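Local coordinates for GTPase activator-like protein (Chaetomium thermophilum, PDB 5HIU) that probably acts as a GTPase activator in its full length as TSC2, this piece being the all-helical N-terminal part, at residues 242-256 / 276-289. Residues are numbered along the deposited sequence; the frame is centred on the assembly and turned at random.
Sequences SIPTNKLKYCIQVLS and ICRSHHGQSTVRIL
L248 drives its two methyl groups into helix 281-289, one over a ring and one between side chains. With CG anti to the backbone N (chi1 -164°), L248 CD1 comes to rest over one face of the H281 imidazole, 3.7 Å from the ring centroid, in a CH-pi contact. L248 CD2 reaches further along the helix, lying 3.5 Å from I288 CD1 and equally near S284 CB while still touching the imidazole at ND1, which makes L248 a knob in the hole formed by H281, S284, T285 and I288.

The edge of the same imidazole meets the loop ahead of helix 245-256: H281 NE2 donates to I243 O at 2.9 Å, a weak bond because its N-H...O angle is only 125°. H280 NE2 lies over the face opposite L248, toward the rim. The backbone N of H281 is capped by S279 OG, and its carbonyl O accepts from both T285 N and T285 OG1.

I288 CD1, besides meeting L248, lies 3.7 Å from K249 N, and I288 CG2 packs near K249 CA and I252 CG2. I252 is a second knob, set among I276, T285, I288 and L289. I252 CD1 approaches T285 CG2 to 3.6 Å, the two side chains crossing at nearly a right angle. From the end of helix 266-277, I276 CG2 touches both L248 CD1 and I252 CD1, and I276 CD1 meets L255 CD1 tip to tip.

The axes of helices 245-256 and 281-289 pass 10.0 Å apart at -57°, so this knobs-into-holes packing joins steeply inclined helices within the row of helices of an alpha-solenoid, probably HEAT-like. Helix 204-219 packs against P244, K247, Y250 and V254, with K247 salt-bridged to D212, whereas helix 302-322 touches S256 and L289 through V318.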
loop_
_atom_site.group_PDB
_atom_site.type_symbol
_atom_site.label_atom_id
_atom_site.label_comp_id
_atom_site.label_asym_id
_atom_site.label_seq_id
_atom_site.Cartn_x
_atom_site.Cartn_y
_atom_site.Cartn_z
ATOM N N SER A 242 -6.250 -11.916 3.546
ATOM C CA SER A 242 -4.971 -12.180 4.217
ATOM C C SER A 242 -3.748 -12.071 3.332
ATOM O O SER A 242 -3.772 -12.424 2.171
ATOM C CB SER A 242 -4.959 -13.557 4.847
ATOM O OG SER A 242 -3.654 -13.873 5.311
ATOM N N ILE A 243 -2.686 -11.551 3.925
ATOM C CA ILE A 243 -1.343 -11.561 3.383
ATOM C C ILE A 243 -0.671 -12.909 3.736
ATOM O O ILE A 243 -0.595 -13.292 4.904
ATOM C CB ILE A 243 -0.523 -10.413 3.997
ATOM C CG1 ILE A 243 -1.122 -9.076 3.606
ATOM C CG2 ILE A 243 0.925 -10.451 3.542
ATOM C CD1 ILE A 243 -0.489 -7.916 4.348
ATOM N N PRO A 244 -0.173 -13.632 2.730
ATOM C CA PRO A 244 0.504 -14.879 3.044
ATOM C C PRO A 244 1.788 -14.602 3.800
ATOM O O PRO A 244 2.373 -13.544 3.613
ATOM C CB PRO A 244 0.823 -15.466 1.666
ATOM C CG PRO A 244 -0.059 -14.748 0.695
ATOM C CD PRO A 244 -0.243 -13.384 1.277
ATOM N N THR A 245 2.227 -15.556 4.616
ATOM C CA THR A 245 3.382 -15.365 5.494
ATOM C C THR A 245 4.641 -14.900 4.745
ATOM O O THR A 245 5.316 -13.962 5.173
ATOM C CB THR A 245 3.705 -16.633 6.334
ATOM O OG1 THR A 245 4.065 -17.721 5.476
ATOM C CG2 THR A 245 2.503 -17.053 7.206
ATOM N N ASN A 246 4.945 -15.530 3.619
ATOM C CA ASN A 246 6.152 -15.184 2.846
ATOM C C ASN A 246 6.180 -13.782 2.185
ATOM O O ASN A 246 7.208 -13.371 1.643
ATOM C CB ASN A 246 6.390 -16.248 1.779
ATOM C CG ASN A 246 5.226 -16.368 0.814
ATOM O OD1 ASN A 246 4.084 -16.086 1.172
ATOM N ND2 ASN A 246 5.505 -16.801 -0.404
ATOM N N LYS A 247 5.059 -13.064 2.221
ATOM C CA LYS A 247 4.981 -11.680 1.713
ATOM C C LYS A 247 5.145 -10.608 2.796
ATOM O O LYS A 247 5.346 -9.414 2.491
ATOM C CB LYS A 247 3.630 -11.466 1.030
ATOM C CG LYS A 247 3.398 -12.377 -0.157
ATOM C CD LYS A 247 4.348 -12.014 -1.284
ATOM C CE LYS A 247 4.539 -13.152 -2.246
ATOM N NZ LYS A 247 5.831 -12.958 -2.941
ATOM N N LEU A 248 5.054 -11.045 4.051
ATOM C CA LEU A 248 4.987 -10.147 5.193
ATOM C C LEU A 248 6.211 -9.256 5.262
ATOM O O LEU A 248 6.080 -8.049 5.313
ATOM C CB LEU A 248 4.828 -10.940 6.496
ATOM C CG LEU A 248 4.379 -10.168 7.744
ATOM C CD1 LEU A 248 2.964 -9.627 7.584
ATOM C CD2 LEU A 248 4.477 -11.063 8.973
ATOM N N LYS A 249 7.400 -9.839 5.240
ATOM C CA LYS A 249 8.604 -9.030 5.279
ATOM C C LYS A 249 8.491 -7.878 4.281
ATOM O O LYS A 249 8.710 -6.715 4.632
ATOM C CB LYS A 249 9.843 -9.875 4.984
ATOM C CG LYS A 249 11.142 -9.079 5.011
ATOM C CD LYS A 249 12.370 -9.958 4.877
ATOM C CE LYS A 249 13.590 -9.079 4.655
ATOM N NZ LYS A 249 14.896 -9.765 4.874
ATOM N N TYR A 250 8.121 -8.202 3.046
ATOM C CA TYR A 250 8.117 -7.220 1.974
ATOM C C TYR A 250 7.060 -6.127 2.225
ATOM O O TYR A 250 7.370 -4.936 2.107
ATOM C CB TYR A 250 7.943 -7.928 0.614
ATOM C CG TYR A 250 9.179 -8.696 0.116
ATOM C CD1 TYR A 250 10.295 -8.902 0.937
ATOM C CD2 TYR A 250 9.217 -9.223 -1.179
ATOM C CE1 TYR A 250 11.409 -9.579 0.476
ATOM C CE2 TYR A 250 10.327 -9.908 -1.647
ATOM C CZ TYR A 250 11.416 -10.078 -0.811
ATOM O OH TYR A 250 12.522 -10.751 -1.247
ATOM N N CYS A 251 5.836 -6.505 2.588
ATOM C CA CYS A 251 4.839 -5.494 3.014
ATOM C C CYS A 251 5.372 -4.579 4.142
ATOM O O CYS A 251 5.305 -3.355 4.059
ATOM C CB CYS A 251 3.576 -6.177 3.497
ATOM S SG CYS A 251 2.715 -7.063 2.194
ATOM N N ILE A 252 5.941 -5.186 5.174
ATOM C CA ILE A 252 6.516 -4.428 6.271
ATOM C C ILE A 252 7.673 -3.558 5.786
ATOM O O ILE A 252 7.715 -2.355 6.106
ATOM C CB ILE A 252 6.962 -5.331 7.449
ATOM C CG1 ILE A 252 5.775 -6.100 8.046
ATOM C CG2 ILE A 252 7.595 -4.501 8.546
ATOM C CD1 ILE A 252 4.598 -5.233 8.472
ATOM N N GLN A 253 8.602 -4.135 5.019
ATOM C CA GLN A 253 9.633 -3.309 4.376
ATOM C C GLN A 253 8.977 -2.094 3.734
ATOM O O GLN A 253 9.319 -0.945 4.042
ATOM C CB GLN A 253 10.397 -4.059 3.287
ATOM C CG GLN A 253 11.580 -4.862 3.778
ATOM C CD GLN A 253 12.570 -5.168 2.669
ATOM O OE1 GLN A 253 12.183 -5.364 1.517
ATOM N NE2 GLN A 253 13.856 -5.220 3.013
ATOM N N VAL A 254 8.022 -2.338 2.849
ATOM C CA VAL A 254 7.565 -1.247 2.011
ATOM C C VAL A 254 6.822 -0.237 2.846
ATOM O O VAL A 254 7.105 0.962 2.768
ATOM C CB VAL A 254 6.725 -1.731 0.821
ATOM C CG1 VAL A 254 5.985 -0.580 0.168
ATOM C CG2 VAL A 254 7.627 -2.415 -0.187
ATOM N N LEU A 255 5.876 -0.720 3.641
ATOM C CA LEU A 255 5.089 0.146 4.554
ATOM C C LEU A 255 5.927 0.886 5.600
ATOM O O LEU A 255 5.664 2.056 5.870
ATOM C CB LEU A 255 4.080 -0.679 5.313
ATOM C CG LEU A 255 3.017 -1.298 4.458
ATOM C CD1 LEU A 255 2.478 -2.533 5.161
ATOM C CD2 LEU A 255 1.938 -0.267 4.206
ATOM N N SER A 256 6.911 0.201 6.182
ATOM C CA SER A 256 7.809 0.834 7.152
ATOM C C SER A 256 8.610 1.938 6.510
ATOM O O SER A 256 8.913 2.937 7.132
ATOM C CB SER A 256 8.771 -0.172 7.775
ATOM O OG SER A 256 8.106 -0.905 8.790
ATOM N N ILE A 276 -2.001 -4.921 10.721
ATOM C CA ILE A 276 -1.128 -6.087 10.595
ATOM C C ILE A 276 -0.550 -6.518 11.959
ATOM O O ILE A 276 -0.437 -7.722 12.261
ATOM C CB ILE A 276 0.032 -5.820 9.615
ATOM C CG1 ILE A 276 -0.511 -5.529 8.222
ATOM C CG2 ILE A 276 0.977 -7.019 9.561
ATOM C CD1 ILE A 276 0.503 -4.941 7.272
ATOM N N CYS A 277 -0.173 -5.528 12.763
ATOM C CA CYS A 277 0.445 -5.787 14.061
ATOM C C CYS A 277 -0.507 -6.472 15.036
ATOM O O CYS A 277 -0.100 -7.362 15.788
ATOM C CB CYS A 277 0.969 -4.492 14.666
ATOM S SG CYS A 277 2.609 -4.100 14.032
ATOM N N ARG A 278 -1.773 -6.059 15.002
ATOM C CA ARG A 278 -2.786 -6.630 15.864
ATOM C C ARG A 278 -3.358 -7.953 15.335
ATOM O O ARG A 278 -4.403 -8.401 15.795
ATOM C CB ARG A 278 -3.903 -5.613 16.070
ATOM C CG ARG A 278 -3.482 -4.417 16.900
ATOM C CD ARG A 278 -4.586 -3.378 16.935
ATOM N NE ARG A 278 -4.673 -2.708 15.644
ATOM C CZ ARG A 278 -5.773 -2.168 15.127
ATOM N NH1 ARG A 278 -6.924 -2.207 15.784
ATOM N NH2 ARG A 278 -5.720 -1.587 13.931
ATOM N N SER A 279 -2.665 -8.586 14.392
ATOM C CA SER A 279 -3.176 -9.761 13.693
ATOM C C SER A 279 -2.213 -10.894 13.965
ATOM O O SER A 279 -1.185 -10.686 14.606
ATOM C CB SER A 279 -3.235 -9.495 12.186
ATOM O OG SER A 279 -2.034 -9.927 11.554
ATOM N N HIS A 280 -2.536 -12.086 13.469
ATOM C CA HIS A 280 -1.642 -13.247 13.585
ATOM C C HIS A 280 -0.213 -12.958 13.145
ATOM O O HIS A 280 0.729 -13.619 13.576
ATOM C CB HIS A 280 -2.195 -14.443 12.806
ATOM C CG HIS A 280 -2.354 -14.207 11.338
ATOM N ND1 HIS A 280 -3.420 -13.511 10.802
ATOM C CD2 HIS A 280 -1.607 -14.619 10.286
ATOM C CE1 HIS A 280 -3.307 -13.477 9.487
ATOM N NE2 HIS A 280 -2.217 -14.144 9.148
ATOM N N HIS A 281 -0.054 -11.962 12.286
ATOM C CA HIS A 281 1.263 -11.548 11.835
ATOM C C HIS A 281 2.042 -10.770 12.906
ATOM O O HIS A 281 3.265 -10.640 12.823
ATOM C CB HIS A 281 1.122 -10.714 10.561
ATOM C CG HIS A 281 0.643 -11.495 9.369
ATOM N ND1 HIS A 281 1.302 -12.609 8.895
ATOM C CD2 HIS A 281 -0.413 -11.302 8.543
ATOM C CE1 HIS A 281 0.664 -13.079 7.838
ATOM N NE2 HIS A 281 -0.377 -12.299 7.598
ATOM N N GLY A 282 1.327 -10.252 13.904
ATOM C CA GLY A 282 1.922 -9.483 15.006
ATOM C C GLY A 282 3.279 -9.983 15.415
ATOM O O GLY A 282 4.272 -9.264 15.283
ATOM N N GLN A 283 3.325 -11.217 15.906
ATOM C CA GLN A 283 4.586 -11.828 16.333
ATOM C C GLN A 283 5.639 -11.801 15.234
ATOM O O GLN A 283 6.762 -11.350 15.458
ATOM C CB GLN A 283 4.382 -13.278 16.832
ATOM C CG GLN A 283 3.933 -13.400 18.288
ATOM C CD GLN A 283 4.747 -12.508 19.222
ATOM O OE1 GLN A 283 5.981 -12.546 19.215
ATOM N NE2 GLN A 283 4.060 -11.681 20.011
ATOM N N SER A 284 5.261 -12.272 14.046
ATOM C CA SER A 284 6.165 -12.303 12.895
ATOM C C SER A 284 6.632 -10.900 12.513
ATOM O O SER A 284 7.809 -10.693 12.198
ATOM C CB SER A 284 5.486 -12.993 11.710
ATOM O OG SER A 284 5.244 -14.362 12.002
ATOM N N THR A 285 5.725 -9.933 12.589
ATOM C CA THR A 285 6.047 -8.533 12.282
ATOM C C THR A 285 7.117 -7.955 13.205
ATOM O O THR A 285 8.048 -7.291 12.742
ATOM C CB THR A 285 4.785 -7.666 12.376
ATOM O OG1 THR A 285 3.735 -8.265 11.593
ATOM C CG2 THR A 285 5.060 -6.241 11.889
ATOM N N VAL A 286 6.988 -8.204 14.508
ATOM C CA VAL A 286 7.991 -7.737 15.474
ATOM C C VAL A 286 9.356 -8.323 15.127
ATOM O O VAL A 286 10.367 -7.619 15.044
ATOM C CB VAL A 286 7.611 -8.141 16.915
ATOM C CG1 VAL A 286 8.757 -7.897 17.876
ATOM C CG2 VAL A 286 6.395 -7.369 17.382
ATOM N N ARG A 287 9.365 -9.639 14.952
ATOM C CA ARG A 287 10.548 -10.404 14.558
ATOM C C ARG A 287 11.196 -9.845 13.288
ATOM O O ARG A 287 12.420 -9.675 13.227
ATOM C CB ARG A 287 10.108 -11.852 14.342
ATOM C CG ARG A 287 11.180 -12.820 13.862
ATOM C CD ARG A 287 10.903 -14.228 14.376
ATOM N NE ARG A 287 9.480 -14.565 14.322
ATOM C CZ ARG A 287 8.885 -15.250 13.344
ATOM N NH1 ARG A 287 9.574 -15.707 12.298
ATOM N NH2 ARG A 287 7.577 -15.490 13.418
ATOM N N ILE A 288 10.352 -9.552 12.291
ATOM C CA ILE A 288 10.780 -8.935 11.027
ATOM C C ILE A 288 11.402 -7.576 11.273
ATOM O O ILE A 288 12.490 -7.286 10.786
ATOM C CB ILE A 288 9.589 -8.790 10.037
ATOM C CG1 ILE A 288 9.212 -10.159 9.469
ATOM C CG2 ILE A 288 9.906 -7.824 8.890
ATOM C CD1 ILE A 288 7.826 -10.221 8.859
ATOM N N LEU A 289 10.682 -6.737 12.008
ATOM C CA LEU A 289 11.136 -5.380 12.328
ATOM C C LEU A 289 12.471 -5.367 13.066
ATOM O O LEU A 289 13.281 -4.443 12.890
ATOM C CB LEU A 289 10.099 -4.686 13.213
ATOM C CG LEU A 289 8.822 -4.166 12.574
ATOM C CD1 LEU A 289 7.813 -3.841 13.660
ATOM C CD2 LEU A 289 9.106 -2.935 11.726
#